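Side-chain contact in hydratase ChsH1 (Mycobacterium tuberculosis, PDB 4W78), which catalyses, in complex with ChsH2, the hydration of a steroid enoyl-CoA during cholesterol side-chain degradation: residues A[147-151]-A[152-156]. Sequence-based numbering, arbitrary orientation.
Sequences VWQVG and DEDVA
Gln-149 and Asp-154 run side by side on one face of a beta hairpin, a local pairing of strands 139-150 and 153-165 in the antiparallel sheet of this hydratase of the HotDog superfamily. Both carry CG anti to the carbonyl carbon, and the glutamine stays extended past CG before its amide twists, bringing NE2 3.0 Å from Asp-154 OD1. That hydrogen bond is bent, 132° at the hydrogen: the oxygen is met nearly along its C-O axis, but it sits out of the amide plane, and amide and carboxylate are turned 62° apart. Val-147 CG1 leans on the same carboxylate, 3.8 Å from Asp-154 CG.

A type II' turn from Val-150 to Glu-153, with Gly-151 at positive phi, reverses the chain; Val-150 and Glu-153 exchange backbone hydrogen bonds. Farther along, a classic beta bulge sets Val-155 and Ala-156 both against Trp-148, whose O receives a straight bond from Val-155 N (2.8 Å) and a weak one from Ala-156 N. At the bulge the Val-155 and Val-150 side chains cross at about a right angle, CG1 of the first 3.8 Å from CG2 of the second, and Val-155 CG2 approaches Trp-148 CB. Ala-156 CB touches the indole at CE3 (3.8 Å); Trp-148 NE1 hydrogen-bonds Thr-71 OG1, and helix 67-70 packs against the ring.

A water donates to both Val-150 O and Glu-153 OE1, and Glu-153 OE2 forms a salt bridge with Arg-111. Chemically, the Gln-149 amide probably eases Asp-154's negative charge, whereas Trp-148, Val-150, Val-155 and Ala-156 meet through apolar contacts, with charged Glu-153 at the turn end of Trp-148's face.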
ATOM      1  N   VAL A 147       6.389  15.534  17.788  1.00 12.84           N
ATOM      2  CA  VAL A 147       5.253  15.355  18.688  1.00 14.42           C
ATOM      3  C   VAL A 147       3.966  15.217  17.872  1.00 13.31           C
ATOM      4  O   VAL A 147       3.738  15.982  16.929  1.00 14.11           O
ATOM      5  CB  VAL A 147       5.127  16.516  19.692  1.00 15.96           C
ATOM      6  CG1 VAL A 147       3.930  16.321  20.601  1.00 16.99           C
ATOM      7  CG2 VAL A 147       6.417  16.656  20.527  1.00 15.82           C
ATOM      8  N   TRP A 148       3.152  14.224  18.218  1.00 11.29           N
ATOM      9  CA  TRP A 148       1.831  14.072  17.622  1.00 10.69           C
ATOM     10  C   TRP A 148       0.764  14.470  18.617  1.00 12.81           C
ATOM     11  O   TRP A 148       0.849  14.149  19.813  1.00 13.76           O
ATOM     12  CB  TRP A 148       1.563  12.629  17.186  1.00 12.15           C
ATOM     13  CG  TRP A 148       2.372  12.160  16.003  1.00 12.43           C
ATOM     14  CD1 TRP A 148       2.041  12.288  14.684  1.00 13.67           C
ATOM     15  CD2 TRP A 148       3.631  11.478  16.040  1.00 12.95           C
ATOM     16  NE1 TRP A 148       3.017  11.709  13.891  1.00 12.24           N
ATOM     17  CE2 TRP A 148       3.998  11.203  14.707  1.00 11.17           C
ATOM     18  CE3 TRP A 148       4.472  11.045  17.078  1.00 14.70           C
ATOM     19  CZ2 TRP A 148       5.180  10.537  14.379  1.00 10.98           C
ATOM     20  CZ3 TRP A 148       5.645  10.365  16.749  1.00 15.30           C
ATOM     21  CH2 TRP A 148       5.991  10.128  15.410  1.00 12.91           C
ATOM     22  N   GLN A 149      -0.260  15.139  18.100  1.00 12.41           N
ATOM     23  CA  GLN A 149      -1.374  15.598  18.907  1.00 15.23           C
ATOM     24  C   GLN A 149      -2.703  15.167  18.314  1.00 18.05           C
ATOM     25  O   GLN A 149      -2.822  14.947  17.107  1.00 16.78           O
ATOM     26  CB  GLN A 149      -1.357  17.120  19.000  1.00 18.91           C
ATOM     27  CG  GLN A 149      -0.134  17.665  19.696  1.00 18.43           C
ATOM     28  CD  GLN A 149      -0.220  19.156  19.870  1.00 28.46           C
ATOM     29  OE1 GLN A 149      -0.178  19.906  18.896  1.00 35.51           O
ATOM     30  NE2 GLN A 149      -0.370  19.597  21.109  1.00 30.58           N
ATOM     31  N   VAL A 150      -3.703  15.058  19.179  1.00 15.52           N
ATOM     32  CA  VAL A 150      -5.090  15.012  18.744  1.00 15.70           C
ATOM     33  C   VAL A 150      -5.696  16.252  19.370  1.00 20.11           C
ATOM     34  O   VAL A 150      -5.790  16.352  20.592  1.00 22.05           O
ATOM     35  CB  VAL A 150      -5.798  13.740  19.223  1.00 16.26           C
ATOM     36  CG1 VAL A 150      -7.299  13.826  18.938  1.00 19.03           C
ATOM     37  CG2 VAL A 150      -5.189  12.501  18.544  1.00 17.37           C
ATOM     38  N   GLY A 151      -6.052  17.228  18.540  1.00 20.79           N
ATOM     39  CA  GLY A 151      -6.398  18.545  19.050  1.00 25.26           C
ATOM     40  C   GLY A 151      -5.184  19.143  19.741  1.00 26.41           C
ATOM     41  O   GLY A 151      -4.097  19.202  19.162  1.00 27.20           O
ATOM     42  N   ASP A 152      -5.362  19.570  20.988  1.00 29.75           N
ATOM     43  CA  ASP A 152      -4.261  20.133  21.766  1.00 30.15           C
ATOM     44  C   ASP A 152      -3.621  19.112  22.711  1.00 30.10           C
ATOM     45  O   ASP A 152      -2.803  19.474  23.556  1.00 32.79           O
ATOM     46  CB  ASP A 152      -4.749  21.331  22.585  1.00 33.37           C
ATOM     47  CG  ASP A 152      -5.060  22.541  21.727  1.00 38.79           C
ATOM     48  OD1 ASP A 152      -4.349  22.759  20.721  1.00 42.61           O
ATOM     49  OD2 ASP A 152      -6.013  23.278  22.066  1.00 44.95           O
ATOM     50  N   GLU A 153      -3.994  17.844  22.568  1.00 23.60           N
ATOM     51  CA  GLU A 153      -3.525  16.799  23.473  1.00 22.25           C
ATOM     52  C   GLU A 153      -2.354  16.046  22.860  1.00 20.20           C
ATOM     53  O   GLU A 153      -2.489  15.460  21.787  1.00 19.50           O
ATOM     54  CB  GLU A 153      -4.659  15.811  23.769  1.00 25.87           C
ATOM     55  CG  GLU A 153      -4.239  14.594  24.603  1.00 25.99           C
ATOM     56  CD  GLU A 153      -5.254  13.461  24.554  1.00 28.04           C
ATOM     57  OE1 GLU A 153      -6.244  13.570  23.797  1.00 28.93           O
ATOM     58  OE2 GLU A 153      -5.061  12.460  25.276  1.00 28.40           O
ATOM     59  N   ASP A 154      -1.213  16.026  23.547  1.00 20.66           N
ATOM     60  CA  ASP A 154      -0.082  15.232  23.072  1.00 17.90           C
ATOM     61  C   ASP A 154      -0.412  13.755  23.230  1.00 18.74           C
ATOM     62  O   ASP A 154      -0.779  13.310  24.325  1.00 22.50           O
ATOM     63  CB  ASP A 154       1.195  15.537  23.861  1.00 22.93           C
ATOM     64  CG  ASP A 154       1.739  16.929  23.607  1.00 28.72           C
ATOM     65  OD1 ASP A 154       1.167  17.684  22.797  1.00 27.68           O
ATOM     66  OD2 ASP A 154       2.769  17.265  24.230  1.00 33.51           O
ATOM     67  N   VAL A 155      -0.277  12.992  22.152  1.00 14.20           N
ATOM     68  CA  VAL A 155      -0.605  11.562  22.209  1.00 15.33           C
ATOM     69  C   VAL A 155       0.594  10.650  21.962  1.00 15.92           C
ATOM     70  O   VAL A 155       0.556   9.474  22.306  1.00 14.81           O
ATOM     71  CB  VAL A 155      -1.745  11.173  21.244  1.00 14.73           C
ATOM     72  CG1 VAL A 155      -3.045  11.887  21.641  1.00 16.78           C
ATOM     73  CG2 VAL A 155      -1.380  11.492  19.796  1.00 11.55           C
ATOM     74  N   ALA A 156       1.645  11.181  21.350  1.00 13.97           N
ATOM     75  CA  ALA A 156       2.855  10.391  21.107  1.00 13.20           C
ATOM     76  C   ALA A 156       4.004  11.323  20.805  1.00 13.32           C
ATOM     77  O   ALA A 156       3.808  12.491  20.470  1.00 12.47           O
ATOM     78  CB  ALA A 156       2.656   9.428  19.940  1.00 12.86           C
TER
HETATM   79  O   HOH W   1      -2.462  22.162  18.288  1.00 43.96           O
HETATM   80  O   HOH W   2      -7.616  15.273  22.221  1.00 34.75           O